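Local coordinates for glucose-6-phosphate isomerase (Plasmodium falciparum, PDB 3QKI), which probably catalyses the reversible isomerisation of alpha-D-glucose 6-phosphate to beta-D-fructose 6-phosphate, an early step of glycolysis, at residues A[36-40]-A[366-371]; A[90-95]-A[347-352]; A[159-163]-A[239-243]; A[246-252]-A[282-288]. All blocks are in the same frame, centred on the assembly; numbering follows the deposited sequence. Where two conformers were deposited one is given.

Interaction 1 (A[36-40]-A[366-371])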
loop_
_atom_site.group_PDB
_atom_site.type_symbol
_atom_site.label_atom_id
_atom_site.label_comp_id
_atom_site.label_asym_id
_atom_site.label_seq_id
_atom_site.Cartn_x
_atom_site.Cartn_y
_atom_site.Cartn_z
ATOM N N SER A 36 -18.261 -26.928 3.829
ATOM C CA SER A 36 -18.255 -25.554 3.316
ATOM C C SER A 36 -19.447 -25.307 2.392
ATOM O O SER A 36 -19.981 -24.198 2.407
ATOM C CB SER A 36 -16.946 -25.238 2.601
ATOM O OG SER A 36 -16.822 -25.942 1.375
ATOM N N ALA A 37 -19.875 -26.328 1.597
ATOM C CA ALA A 37 -21.047 -26.226 0.716
ATOM C C ALA A 37 -22.317 -25.978 1.553
ATOM O O ALA A 37 -23.154 -25.176 1.150
ATOM C CB ALA A 37 -21.199 -27.489 -0.134
ATOM N N GLU A 38 -22.435 -26.599 2.734
ATOM C CA GLU A 38 -23.552 -26.314 3.642
ATOM C C GLU A 38 -23.376 -24.942 4.339
ATOM O O GLU A 38 -24.357 -24.218 4.511
ATOM C CB GLU A 38 -23.715 -27.412 4.678
ATOM C CG GLU A 38 -25.051 -27.330 5.409
ATOM C CD GLU A 38 -25.446 -28.663 6.015
ATOM O OE1 GLU A 38 -25.410 -28.765 7.260
ATOM O OE2 GLU A 38 -25.741 -29.618 5.253
ATOM N N GLU A 39 -22.117 -24.573 4.708
ATOM C CA GLU A 39 -21.813 -23.283 5.334
ATOM C C GLU A 39 -22.230 -22.106 4.448
ATOM O O GLU A 39 -22.678 -21.073 4.964
ATOM C CB GLU A 39 -20.319 -23.188 5.724
ATOM C CG GLU A 39 -19.932 -24.100 6.890
ATOM C CD GLU A 39 -20.554 -23.828 8.249
ATOM O OE1 GLU A 39 -20.266 -24.599 9.192
ATOM O OE2 GLU A 39 -21.311 -22.838 8.383
ATOM N N LYS A 40 -22.161 -22.292 3.124
ATOM C CA LYS A 40 -22.543 -21.280 2.131
ATOM C C LYS A 40 -24.040 -20.929 2.184
ATOM O O LYS A 40 -24.421 -19.843 1.738
ATOM C CB LYS A 40 -22.131 -21.722 0.720
ATOM C CG LYS A 40 -20.631 -21.651 0.534
ATOM C CD LYS A 40 -20.153 -21.969 -0.863
ATOM C CE LYS A 40 -18.689 -22.354 -0.816
ATOM N NZ LYS A 40 -18.083 -22.388 -2.174
ATOM N N TYR A 366 -9.147 -22.032 4.915
ATOM C CA TYR A 366 -10.561 -22.320 4.702
ATOM C C TYR A 366 -11.191 -21.325 3.696
ATOM O O TYR A 366 -11.777 -21.751 2.701
ATOM C CB TYR A 366 -11.268 -22.249 6.063
ATOM C CG TYR A 366 -12.760 -22.481 6.032
ATOM C CD1 TYR A 366 -13.283 -23.768 5.908
ATOM C CD2 TYR A 366 -13.652 -21.432 6.236
ATOM C CE1 TYR A 366 -14.656 -23.995 5.917
ATOM C CE2 TYR A 366 -15.033 -21.646 6.247
ATOM C CZ TYR A 366 -15.528 -22.933 6.098
ATOM O OH TYR A 366 -16.882 -23.147 6.120
ATOM N N ASN A 367 -11.020 -20.011 3.936
ATOM C CA ASN A 367 -11.537 -18.961 3.038
ATOM C C ASN A 367 -10.989 -19.070 1.643
ATOM O O ASN A 367 -11.746 -18.939 0.673
ATOM C CB ASN A 367 -11.256 -17.574 3.604
ATOM C CG ASN A 367 -12.139 -17.242 4.771
ATOM O OD1 ASN A 367 -13.210 -17.811 4.926
ATOM N ND2 ASN A 367 -11.697 -16.328 5.627
ATOM N N SER A 368 -9.692 -19.328 1.525
ATOM C CA SER A 368 -9.061 -19.437 0.206
ATOM C C SER A 368 -9.458 -20.733 -0.520
ATOM O O SER A 368 -9.833 -20.688 -1.693
ATOM C CB SER A 368 -7.541 -19.342 0.336
ATOM O OG SER A 368 -6.890 -19.636 -0.898
ATOM N N HIS A 369 -9.347 -21.895 0.165
ATOM C CA HIS A 369 -9.645 -23.167 -0.480
ATOM C C HIS A 369 -11.104 -23.483 -0.737
ATOM O O HIS A 369 -11.430 -23.961 -1.817
ATOM C CB HIS A 369 -8.930 -24.341 0.215
ATOM C CG HIS A 369 -7.504 -24.472 -0.216
ATOM N ND1 HIS A 369 -7.048 -25.611 -0.855
ATOM C CD2 HIS A 369 -6.488 -23.576 -0.139
ATOM C CE1 HIS A 369 -5.780 -25.378 -1.147
ATOM N NE2 HIS A 369 -5.399 -24.167 -0.739
ATOM N N PHE A 370 -11.967 -23.240 0.244
ATOM C CA PHE A 370 -13.380 -23.609 0.179
ATOM C C PHE A 370 -14.349 -22.523 -0.301
ATOM O O PHE A 370 -15.433 -22.844 -0.788
ATOM C CB PHE A 370 -13.802 -24.292 1.486
ATOM C CG PHE A 370 -12.839 -25.402 1.820
ATOM C CD1 PHE A 370 -12.751 -26.533 1.012
ATOM C CD2 PHE A 370 -11.929 -25.267 2.861
ATOM C CE1 PHE A 370 -11.795 -27.514 1.262
ATOM C CE2 PHE A 370 -10.983 -26.258 3.116
ATOM C CZ PHE A 370 -10.910 -27.363 2.303
ATOM N N PHE A 371 -13.933 -21.268 -0.251
ATOM C CA PHE A 371 -14.773 -20.157 -0.716
ATOM C C PHE A 371 -14.148 -19.460 -1.906
ATOM O O PHE A 371 -14.777 -18.583 -2.505
ATOM C CB PHE A 371 -15.017 -19.171 0.431
ATOM C CG PHE A 371 -16.070 -19.634 1.396
ATOM C CD1 PHE A 371 -15.769 -20.563 2.389
ATOM C CD2 PHE A 371 -17.365 -19.136 1.326
ATOM C CE1 PHE A 371 -16.751 -21.007 3.276
ATOM C CE2 PHE A 371 -18.343 -19.563 2.231
ATOM C CZ PHE A 371 -18.034 -20.510 3.187
HETATM O O HOH W 1 -17.810 -19.176 -2.745
#
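Helix 27-39 packs here on helix 356-371 in a buried helix-helix contact, with Lys40 and Ser36 meeting Phe370 and Phe371 far from the substrate site. The backbones come nearest at Ser36 and Phe370, and a small residue suits that place. Ser36 OG touches Phe370 CB at 3.4 Å, while its polar side turns back to Val33 O of its own helix. With OG set between the backbone N and carbonyl carbon (chi1 70°), the hydroxyl stays close to its own helix.

Lys40 supplies the polar link. Its extended chain slides along Phe371, with Lys40 CG 3.5 Å from Phe371 CE2. Farther on, Lys40 CE lies over one face of that ring, offset toward the rim, in a CH-pi contact 4.2 Å from the centroid. The stem runs along the ring, and Lys40 NZ then donates to Phe370 O over 3.0 Å, within the carbonyl plane and with a C=O...N angle of 156°. A water accepts from Lys40 NZ and donates to Phe371 O, extending the lysine's hold to the next carbonyl.

Elsewhere in the contact, Tyr366 OH presses on Glu39 CG at 3.3 Å, the two side chains crossing at about a right angle. Neither polar end relies on this meeting: Tyr366 OH bonds Arg72 O, and the Glu39 carboxylate, bent away at chi2, bonds Tyr47, Thr77 and the backbone N of Ser74. The contact therefore combines hydrocarbon burial with polar groups satisfied elsewhere, and one ammonium group, by itself and through water, ties down two successive carbonyls, Phe370 O and Phe371 O.

Interaction 2 (A[90-95]-A[347-352])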
loop_
_atom_site.group_PDB
_atom_site.type_symbol
_atom_site.label_atom_id
_atom_site.label_comp_id
_atom_site.label_asym_id
_atom_site.label_seq_id
_atom_site.Cartn_x
_atom_site.Cartn_y
_atom_site.Cartn_z
ATOM N N LEU A 90 0.640 -30.872 11.432
ATOM C CA LEU A 90 1.057 -29.502 11.631
ATOM C C LEU A 90 1.929 -29.350 12.873
ATOM O O LEU A 90 2.973 -28.717 12.776
ATOM C CB LEU A 90 -0.160 -28.560 11.690
ATOM C CG LEU A 90 0.115 -27.074 11.932
ATOM C CD1 LEU A 90 0.954 -26.493 10.827
ATOM C CD2 LEU A 90 -1.174 -26.304 12.033
ATOM N N LYS A 91 1.511 -29.913 14.024
ATOM C CA LYS A 91 2.281 -29.805 15.271
ATOM C C LYS A 91 3.671 -30.436 15.161
ATOM O O LYS A 91 4.638 -29.868 15.663
ATOM C CB LYS A 91 1.508 -30.347 16.473
ATOM C CG LYS A 91 0.575 -29.299 17.062
ATOM C CD LYS A 91 0.311 -29.512 18.548
ATOM C CE LYS A 91 1.271 -28.783 19.468
ATOM N NZ LYS A 91 0.927 -27.339 19.620
ATOM N N LYS A 92 3.776 -31.579 14.485
ATOM C CA LYS A 92 5.053 -32.272 14.288
ATOM C C LYS A 92 5.990 -31.374 13.472
ATOM O O LYS A 92 7.161 -31.218 13.830
ATOM C CB LYS A 92 4.778 -33.615 13.596
ATOM C CG LYS A 92 5.987 -34.488 13.256
ATOM C CD LYS A 92 5.533 -35.672 12.387
ATOM C CE LYS A 92 6.643 -36.307 11.588
ATOM N NZ LYS A 92 6.239 -36.516 10.174
ATOM N N LYS A 93 5.455 -30.762 12.393
ATOM C CA LYS A 93 6.194 -29.893 11.491
ATOM C C LYS A 93 6.648 -28.601 12.156
ATOM O O LYS A 93 7.776 -28.174 11.954
ATOM C CB LYS A 93 5.374 -29.642 10.213
ATOM C CG LYS A 93 5.311 -30.897 9.354
ATOM C CD LYS A 93 4.225 -30.855 8.316
ATOM C CE LYS A 93 4.307 -32.093 7.469
ATOM N NZ LYS A 93 3.133 -32.226 6.589
ATOM N N VAL A 94 5.780 -27.981 12.964
ATOM C CA VAL A 94 6.114 -26.753 13.698
ATOM C C VAL A 94 7.232 -27.064 14.704
ATOM O O VAL A 94 8.205 -26.302 14.798
ATOM C CB VAL A 94 4.861 -26.113 14.346
ATOM C CG1 VAL A 94 5.232 -25.046 15.370
ATOM C CG2 VAL A 94 3.957 -25.521 13.266
ATOM N N GLU A 95 7.109 -28.199 15.420
ATOM C CA GLU A 95 8.120 -28.656 16.374
ATOM C C GLU A 95 9.485 -28.887 15.699
ATOM O O GLU A 95 10.489 -28.408 16.227
ATOM C CB GLU A 95 7.645 -29.890 17.147
ATOM C CG GLU A 95 8.607 -30.308 18.251
ATOM C CD GLU A 95 8.111 -31.414 19.159
ATOM O OE1 GLU A 95 7.535 -32.403 18.645
ATOM O OE2 GLU A 95 8.345 -31.313 20.384
ATOM N N PHE A 347 2.557 -20.531 20.217
ATOM C CA PHE A 347 2.457 -21.212 18.925
ATOM C C PHE A 347 2.956 -22.678 19.003
ATOM O O PHE A 347 2.311 -23.594 18.487
ATOM C CB PHE A 347 3.261 -20.434 17.870
ATOM C CG PHE A 347 3.329 -21.042 16.486
ATOM C CD1 PHE A 347 2.186 -21.563 15.875
ATOM C CD2 PHE A 347 4.499 -20.987 15.750
ATOM C CE1 PHE A 347 2.243 -22.082 14.584
ATOM C CE2 PHE A 347 4.547 -21.469 14.440
ATOM C CZ PHE A 347 3.416 -21.980 13.850
ATOM N N LEU A 348 4.098 -22.886 19.652
ATOM C CA LEU A 348 4.676 -24.219 19.759
ATOM C C LEU A 348 3.881 -25.150 20.679
ATOM O O LEU A 348 3.685 -26.327 20.344
ATOM C CB LEU A 348 6.125 -24.103 20.264
ATOM C CG LEU A 348 6.891 -25.409 20.525
ATOM C CD1 LEU A 348 7.137 -26.185 19.215
ATOM C CD2 LEU A 348 8.228 -25.119 21.211
ATOM N N HIS A 349 3.495 -24.652 21.854
ATOM C CA HIS A 349 2.885 -25.460 22.901
ATOM C C HIS A 349 1.364 -25.555 22.980
ATOM O O HIS A 349 0.872 -26.599 23.421
ATOM C CB HIS A 349 3.479 -25.090 24.267
ATOM C CG HIS A 349 4.953 -25.318 24.356
ATOM N ND1 HIS A 349 5.488 -26.597 24.346
ATOM C CD2 HIS A 349 5.963 -24.426 24.430
ATOM C CE1 HIS A 349 6.804 -26.435 24.428
ATOM N NE2 HIS A 349 7.134 -25.151 24.506
ATOM N N ALA A 350 0.608 -24.499 22.622
ATOM C CA ALA A 350 -0.856 -24.550 22.750
ATOM C C ALA A 350 -1.485 -25.637 21.905
ATOM O O ALA A 350 -1.065 -25.831 20.758
ATOM C CB ALA A 350 -1.485 -23.195 22.404
ATOM N N ASP A 351 -2.513 -26.329 22.458
ATOM C CA ASP A 351 -3.297 -27.334 21.728
ATOM C C ASP A 351 -3.931 -26.596 20.551
ATOM O O ASP A 351 -4.287 -25.426 20.703
ATOM C CB ASP A 351 -4.405 -27.951 22.614
ATOM C CG ASP A 351 -3.918 -28.633 23.884
ATOM O OD1 ASP A 351 -2.827 -29.260 23.847
ATOM O OD2 ASP A 351 -4.635 -28.558 24.912
ATOM N N LEU A 352 -4.012 -27.251 19.382
ATOM C CA LEU A 352 -4.484 -26.660 18.126
ATOM C C LEU A 352 -5.780 -25.864 18.238
ATOM O O LEU A 352 -5.879 -24.784 17.660
ATOM C CB LEU A 352 -4.592 -27.725 17.026
ATOM C CG LEU A 352 -3.284 -28.424 16.597
ATOM C CD1 LEU A 352 -3.582 -29.618 15.758
ATOM C CD2 LEU A 352 -2.380 -27.501 15.820
HETATM O O HOH W 2 2.173 -26.421 17.382
HETATM O O HOH W 3 4.188 -28.131 17.614
#
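At the C-terminal end of helix 330-349, Lys91 of helix 90-99 reaches across to the carbonyls of Leu348 and Ala350. Ala350 is the first residue to leave helical geometry, so the lysine meets the chain just where the helix gives way to a turn. Lys91 NZ donates to Leu348 O at 3.0 Å and to Ala350 O at 2.7 Å. It approaches each from above the carbonyl plane, 52° out of it at Leu348 and 44° at Ala350. A water at 2.7 Å from Lys91 NZ accepts a third bond and lies within donating distance of Phe347 O, though it has more acceptors near it than protons. The long chain gets there by bending at chi3 (91°) and again at chi4, which folds the ammonium group back toward the helix end. Asn355 ND2, from the same chain, also bonds Phe347 O and Ala350 O.

Apolar groups close the contact beside this polar centre. Lys91 CG slides past Leu352, lying 3.7 Å from Leu352 CD2, a leucine that also touches Leu90 and, on helix 75-87, Val82 and Ala85. Val94 lays both methyls against one side of the Phe347 ring: Val94 CG1 stands over the face, 4.0 Å from the centroid and offset toward the rim, while Val94 CG2 meets Phe347 CZ at 3.6 Å. Leu348 reaches the backbone of helix 90-99, its CD1 3.9 Å from Glu95 CA.

A lysine is apt here, since its flexible methylenes can join the apolar layer while its tip carries several N-H groups. Its positive charge, set among carbonyl oxygens at a helix C-terminus, would probably be favoured by the helix dipole.

Interaction 3 (A[159-163]-A[239-243])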
loop_
_atom_site.group_PDB
_atom_site.type_symbol
_atom_site.label_atom_id
_atom_site.label_comp_id
_atom_site.label_asym_id
_atom_site.label_seq_id
_atom_site.Cartn_x
_atom_site.Cartn_y
_atom_site.Cartn_z
ATOM N N LYS A 159 30.800 8.908 19.164
ATOM C CA LYS A 159 30.452 10.194 18.562
ATOM C C LYS A 159 30.759 10.257 17.087
ATOM O O LYS A 159 31.445 9.396 16.558
ATOM C CB LYS A 159 31.196 11.343 19.298
ATOM C CG LYS A 159 30.885 11.457 20.803
ATOM C CD LYS A 159 31.635 12.622 21.451
ATOM C CE LYS A 159 31.720 12.580 22.964
ATOM N NZ LYS A 159 32.571 11.464 23.472
ATOM N N THR A 160 30.278 11.324 16.431
ATOM C CA THR A 160 30.489 11.600 15.011
ATOM C C THR A 160 31.946 12.044 14.831
ATOM O O THR A 160 32.669 12.185 15.827
ATOM C CB THR A 160 29.552 12.727 14.556
ATOM O OG1 THR A 160 29.942 13.944 15.186
ATOM C CG2 THR A 160 28.044 12.426 14.817
ATOM N N CYS A 161 32.352 12.327 13.593
ATOM C CA CYS A 161 33.702 12.803 13.297
ATOM C C CYS A 161 33.916 14.230 13.847
ATOM O O CYS A 161 35.068 14.634 14.052
ATOM C CB CYS A 161 33.963 12.745 11.801
ATOM S SG CYS A 161 32.822 13.751 10.836
ATOM N N LYS A 162 32.812 14.982 14.099
ATOM C CA LYS A 162 32.881 16.320 14.679
ATOM C C LYS A 162 32.696 16.289 16.208
ATOM O O LYS A 162 32.405 17.318 16.801
ATOM C CB LYS A 162 31.941 17.328 13.956
ATOM C CG LYS A 162 30.450 17.024 14.057
ATOM C CD LYS A 162 29.576 18.215 13.614
ATOM C CE LYS A 162 28.093 17.947 13.772
ATOM N NZ LYS A 162 27.250 18.984 13.113
ATOM N N ASN A 163 32.887 15.096 16.833
ATOM C CA ASN A 163 32.745 14.830 18.266
ATOM C C ASN A 163 31.393 15.292 18.847
ATOM O O ASN A 163 31.291 15.822 19.961
ATOM C CB ASN A 163 33.990 15.262 19.072
ATOM C CG ASN A 163 35.254 14.516 18.678
ATOM O OD1 ASN A 163 36.146 15.067 18.037
ATOM N ND2 ASN A 163 35.358 13.237 19.028
ATOM N N ASP A 239 22.670 16.552 7.329
ATOM C CA ASP A 239 24.078 16.930 7.314
ATOM C C ASP A 239 24.859 15.623 7.477
ATOM O O ASP A 239 24.553 14.844 8.388
ATOM C CB ASP A 239 24.402 17.915 8.467
ATOM C CG ASP A 239 25.828 18.461 8.513
ATOM O OD1 ASP A 239 26.715 17.876 7.860
ATOM O OD2 ASP A 239 26.054 19.476 9.208
ATOM N N GLN A 240 25.855 15.375 6.577
ATOM C CA GLN A 240 26.717 14.180 6.627
ATOM C C GLN A 240 27.342 14.004 8.006
ATOM O O GLN A 240 27.441 12.878 8.474
ATOM C CB GLN A 240 27.840 14.253 5.593
ATOM C CG GLN A 240 27.383 14.088 4.153
ATOM C CD GLN A 240 27.036 15.394 3.488
ATOM O OE1 GLN A 240 26.506 16.306 4.106
ATOM N NE2 GLN A 240 27.309 15.493 2.194
ATOM N N TYR A 241 27.726 15.124 8.662
ATOM C CA TYR A 241 28.354 15.129 9.986
ATOM C C TYR A 241 27.498 14.580 11.125
ATOM O O TYR A 241 28.066 14.180 12.140
ATOM C CB TYR A 241 28.894 16.521 10.360
ATOM C CG TYR A 241 30.004 17.079 9.488
ATOM C CD1 TYR A 241 31.033 16.265 9.034
ATOM C CD2 TYR A 241 30.107 18.448 9.250
ATOM C CE1 TYR A 241 32.092 16.781 8.292
ATOM C CE2 TYR A 241 31.164 18.980 8.509
ATOM C CZ TYR A 241 32.161 18.143 8.036
ATOM O OH TYR A 241 33.198 18.661 7.289
ATOM N N ASP A 242 26.150 14.560 10.980
ATOM C CA ASP A 242 25.217 14.051 12.001
ATOM C C ASP A 242 24.699 12.645 11.699
ATOM O O ASP A 242 23.910 12.104 12.476
ATOM C CB ASP A 242 23.963 14.959 12.033
ATOM C CG ASP A 242 24.178 16.409 12.359
ATOM O OD1 ASP A 242 25.009 16.699 13.245
ATOM O OD2 ASP A 242 23.452 17.258 11.789
ATOM N N THR A 243 25.077 12.092 10.556
ATOM C CA THR A 243 24.507 10.871 9.996
ATOM C C THR A 243 25.292 9.565 10.141
ATOM O O THR A 243 26.424 9.461 9.675
ATOM C CB THR A 243 24.152 11.161 8.525
ATOM O OG1 THR A 243 23.403 12.383 8.465
ATOM C CG2 THR A 243 23.376 10.017 7.854
#
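Lys162 crosses Tyr241 at about a right angle on its way to Asp242. Its CB points toward the other segment, and CG, placed between the backbone N and the carbonyl carbon (chi1 64°), starts an extended chain. Lys162 CG comes within 4.0 Å of Tyr241 CB, and Lys162 CD passes the same methylene at 3.7 Å. Next, Lys162 CE touches Asp242 OD1 at 3.4 Å. The tip, Lys162 NZ, forms a salt bridge with Asp242 OD1 at 3.2 Å, though the hydrogen bond within it is weak. Asp239 OD2 is a second negative charge nearby, beyond salt-bridge distance, and its partner oxygen OD1 pairs with Lys271. A long lysine suits this surface place because its methylenes can pass over Tyr241 CB before the charge arrives among carboxylates.

On the same turn, Cys161 SG rests 3.6 Å from Tyr241 CD1 in an oblique sulfur-aromatic contact, a compact, polarisable neighbour for the ring. Thr160 CB sits 3.2 Å from Tyr241 O, and the threonine hydroxyl turns to Thr164 instead. On the opposing segment, Asp239 OD1 accepts from Tyr241 N at 3.0 Å, making an Asx turn at the start of the 3-10 segment.

The type I turn from Thr160 to Asn163 and this 3-10 segment precede strands 168-172 and 243-248, neighbours in a parallel sheet. Their meeting is thus a surface contact between two helix-to-strand connections of an alpha/beta domain, consistent with the SIS fold of the family.

Interaction 4 (A[246-252]-A[282-288])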
loop_
_atom_site.group_PDB
_atom_site.type_symbol
_atom_site.label_atom_id
_atom_site.label_comp_id
_atom_site.label_asym_id
_atom_site.label_seq_id
_atom_site.Cartn_x
_atom_site.Cartn_y
_atom_site.Cartn_z
ATOM N N ILE A 246 23.737 2.644 8.021
ATOM C CA ILE A 246 23.690 1.194 8.278
ATOM C C ILE A 246 23.411 0.473 6.964
ATOM O O ILE A 246 22.349 0.684 6.382
ATOM C CB ILE A 246 22.683 0.796 9.385
ATOM C CG1 ILE A 246 22.907 1.622 10.670
ATOM C CG2 ILE A 246 22.708 -0.738 9.656
ATOM C CD1 ILE A 246 21.882 1.363 11.802
ATOM N N ILE A 247 24.366 -0.369 6.497
ATOM C CA ILE A 247 24.232 -1.125 5.258
ATOM C C ILE A 247 23.863 -2.573 5.618
ATOM O O ILE A 247 24.633 -3.269 6.289
ATOM C CB ILE A 247 25.498 -1.012 4.373
ATOM C CG1 ILE A 247 25.894 0.480 4.173
ATOM C CG2 ILE A 247 25.260 -1.684 3.020
ATOM C CD1 ILE A 247 27.402 0.684 3.915
ATOM N N ILE A 248 22.670 -3.005 5.189
ATOM C CA ILE A 248 22.127 -4.322 5.516
ATOM C C ILE A 248 22.084 -5.211 4.294
ATOM O O ILE A 248 21.302 -4.963 3.367
ATOM C CB ILE A 248 20.752 -4.214 6.219
ATOM C CG1 ILE A 248 20.840 -3.279 7.461
ATOM C CG2 ILE A 248 20.288 -5.644 6.636
ATOM C CD1 ILE A 248 19.716 -2.442 7.695
ATOM N N SER A 249 22.948 -6.248 4.290
ATOM C CA SER A 249 23.063 -7.214 3.186
ATOM C C SER A 249 23.883 -8.385 3.674
ATOM O O SER A 249 25.061 -8.202 4.008
ATOM C CB SER A 249 23.745 -6.581 1.963
ATOM O OG SER A 249 24.053 -7.566 0.994
ATOM N N LYS A 250 23.286 -9.593 3.684
ATOM C CA LYS A 250 24.025 -10.788 4.125
ATOM C C LYS A 250 25.358 -10.978 3.347
ATOM O O LYS A 250 26.420 -11.105 3.958
ATOM C CB LYS A 250 23.125 -12.032 4.018
ATOM C CG LYS A 250 23.746 -13.322 4.571
ATOM C CD LYS A 250 23.890 -13.336 6.089
ATOM C CE LYS A 250 23.974 -14.742 6.655
ATOM N NZ LYS A 250 25.261 -15.418 6.314
ATOM N N THR A 251 25.295 -10.944 2.007
ATOM C CA THR A 251 26.457 -11.134 1.135
ATOM C C THR A 251 27.328 -9.890 0.940
ATOM O O THR A 251 28.478 -10.019 0.524
ATOM C CB THR A 251 25.982 -11.628 -0.233
ATOM O OG1 THR A 251 25.148 -10.635 -0.836
ATOM C CG2 THR A 251 25.251 -12.971 -0.148
ATOM N N PHE A 252 26.750 -8.684 1.135
ATOM C CA PHE A 252 27.396 -7.403 0.883
ATOM C C PHE A 252 27.680 -7.263 -0.608
ATOM O O PHE A 252 28.576 -6.520 -0.991
ATOM C CB PHE A 252 28.635 -7.151 1.784
ATOM C CG PHE A 252 28.582 -5.804 2.470
ATOM C CD1 PHE A 252 27.548 -5.494 3.344
ATOM C CD2 PHE A 252 29.582 -4.853 2.263
ATOM C CE1 PHE A 252 27.509 -4.260 3.988
ATOM C CE2 PHE A 252 29.533 -3.610 2.910
ATOM C CZ PHE A 252 28.489 -3.316 3.748
ATOM N N MET A 282 29.781 4.632 9.438
ATOM C CA MET A 282 29.311 3.466 8.690
ATOM C C MET A 282 29.274 2.200 9.497
ATOM O O MET A 282 30.231 1.860 10.197
ATOM C CB MET A 282 30.185 3.236 7.452
ATOM C CG MET A 282 30.294 4.447 6.560
ATOM S SD MET A 282 31.091 4.057 5.012
ATOM C CE MET A 282 29.692 4.022 3.976
ATOM N N VAL A 283 28.146 1.497 9.411
ATOM C CA VAL A 283 27.968 0.195 10.029
ATOM C C VAL A 283 27.396 -0.816 9.029
ATOM O O VAL A 283 26.729 -0.426 8.052
ATOM C CB VAL A 283 27.363 0.151 11.463
ATOM C CG1 VAL A 283 27.360 1.504 12.137
ATOM C CG2 VAL A 283 25.996 -0.483 11.509
ATOM N N ALA A 284 27.714 -2.102 9.219
ATOM C CA ALA A 284 27.156 -3.114 8.337
ATOM C C ALA A 284 26.461 -4.196 9.109
ATOM O O ALA A 284 26.877 -4.549 10.206
ATOM C CB ALA A 284 28.247 -3.722 7.466
ATOM N N VAL A 285 25.393 -4.741 8.530
ATOM C CA VAL A 285 24.710 -5.898 9.080
ATOM C C VAL A 285 24.916 -6.889 7.958
ATOM O O VAL A 285 24.316 -6.742 6.884
ATOM C CB VAL A 285 23.228 -5.674 9.455
ATOM C CG1 VAL A 285 22.584 -6.986 9.878
ATOM C CG2 VAL A 285 23.100 -4.634 10.575
ATOM N N SER A 286 25.899 -7.801 8.151
ATOM C CA SER A 286 26.355 -8.727 7.114
ATOM C C SER A 286 27.251 -9.827 7.711
ATOM O O SER A 286 27.699 -9.718 8.855
ATOM C CB SER A 286 27.219 -7.958 6.113
ATOM O OG SER A 286 27.647 -8.745 5.014
ATOM N N THR A 287 27.602 -10.839 6.884
ATOM C CA THR A 287 28.564 -11.874 7.329
ATOM C C THR A 287 29.762 -11.874 6.421
ATOM O O THR A 287 30.737 -12.596 6.674
ATOM C CB THR A 287 27.920 -13.240 7.391
ATOM O OG1 THR A 287 27.328 -13.510 6.120
ATOM C CG2 THR A 287 26.889 -13.310 8.481
ATOM N N ASN A 288 29.700 -11.078 5.351
ATOM C CA ASN A 288 30.834 -11.049 4.450
ATOM C C ASN A 288 31.867 -10.070 4.996
ATOM O O ASN A 288 31.890 -8.895 4.614
ATOM C CB ASN A 288 30.408 -10.711 3.043
ATOM C CG ASN A 288 31.503 -10.968 2.038
ATOM O OD1 ASN A 288 32.708 -10.854 2.332
ATOM N ND2 ASN A 288 31.103 -11.315 0.835
#
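The Ser286 hydroxyl sits between two successive carbonyl oxygens, 2.8 Å from Ser249 O and 2.9 Å from Lys250 O, with one proton to serve both. It also accepts from Asn288 N in an ST turn, so a small hydroxyl side chain gathers two loops at once. These loops follow strands 243-248 and 282-285, adjacent parallel strands linked by helix 255-268 in a beta-alpha-beta crossover, consistent with the SIS fold. Backbone bonds join the strands, the last from Ser249 N to Val285 O at 3.0 Å, nearly straight along the C=O direction. On one face of the sheet the beta-branched Ile246 lies beside Val283 and Ile248 beside Val285, all four against helix 318-328. On the other face, Phe252 CE1 meets Ala284 CB at 3.6 Å, where a small methyl suits a broad ring.

Beyond the strands, Ser249, Lys250 and Thr251 are binding residues for beta-D-fructose 6-phosphate, though no sugar is bound to this chain. Ser249 OG is held by Thr254 and receives Phe252 N in an ST motif, closing the loop's first turn. Thr287 N donates to Lys250 O in its plane, on a lone pair, and Asn288 ND2 donates to Thr251 O at 2.9 Å, while Asn288 OD1 caps the helix that follows. Bent at chi2 and chi4, Lys250 curls its ammonium group over, and NZ donates to Thr287 OG1 at 2.8 Å.

Overall arrangement
The four contacts divide between two regions of the chain. Interactions 1 and 2 have centres about 24 Å apart and involve helices 356-371 and 330-349, which follow each other in sequence; helix 75-87 borders both, touching Tyr366 in one and Leu352 in the other. Interactions 3 and 4, centres about 21 Å apart, adjoin in sequence and are tied to one parallel sheet: the first joins the connections leading into strands 168-172 and 243-248, the second runs along strands 243-248 and 282-285. Interaction 4 alone contains sugar-binding residues. The centres of interactions 2 and 4 are about 34 Å apart. Those of interactions 1 and 4 are about 46 Å apart, on opposite sides of the chain's centre.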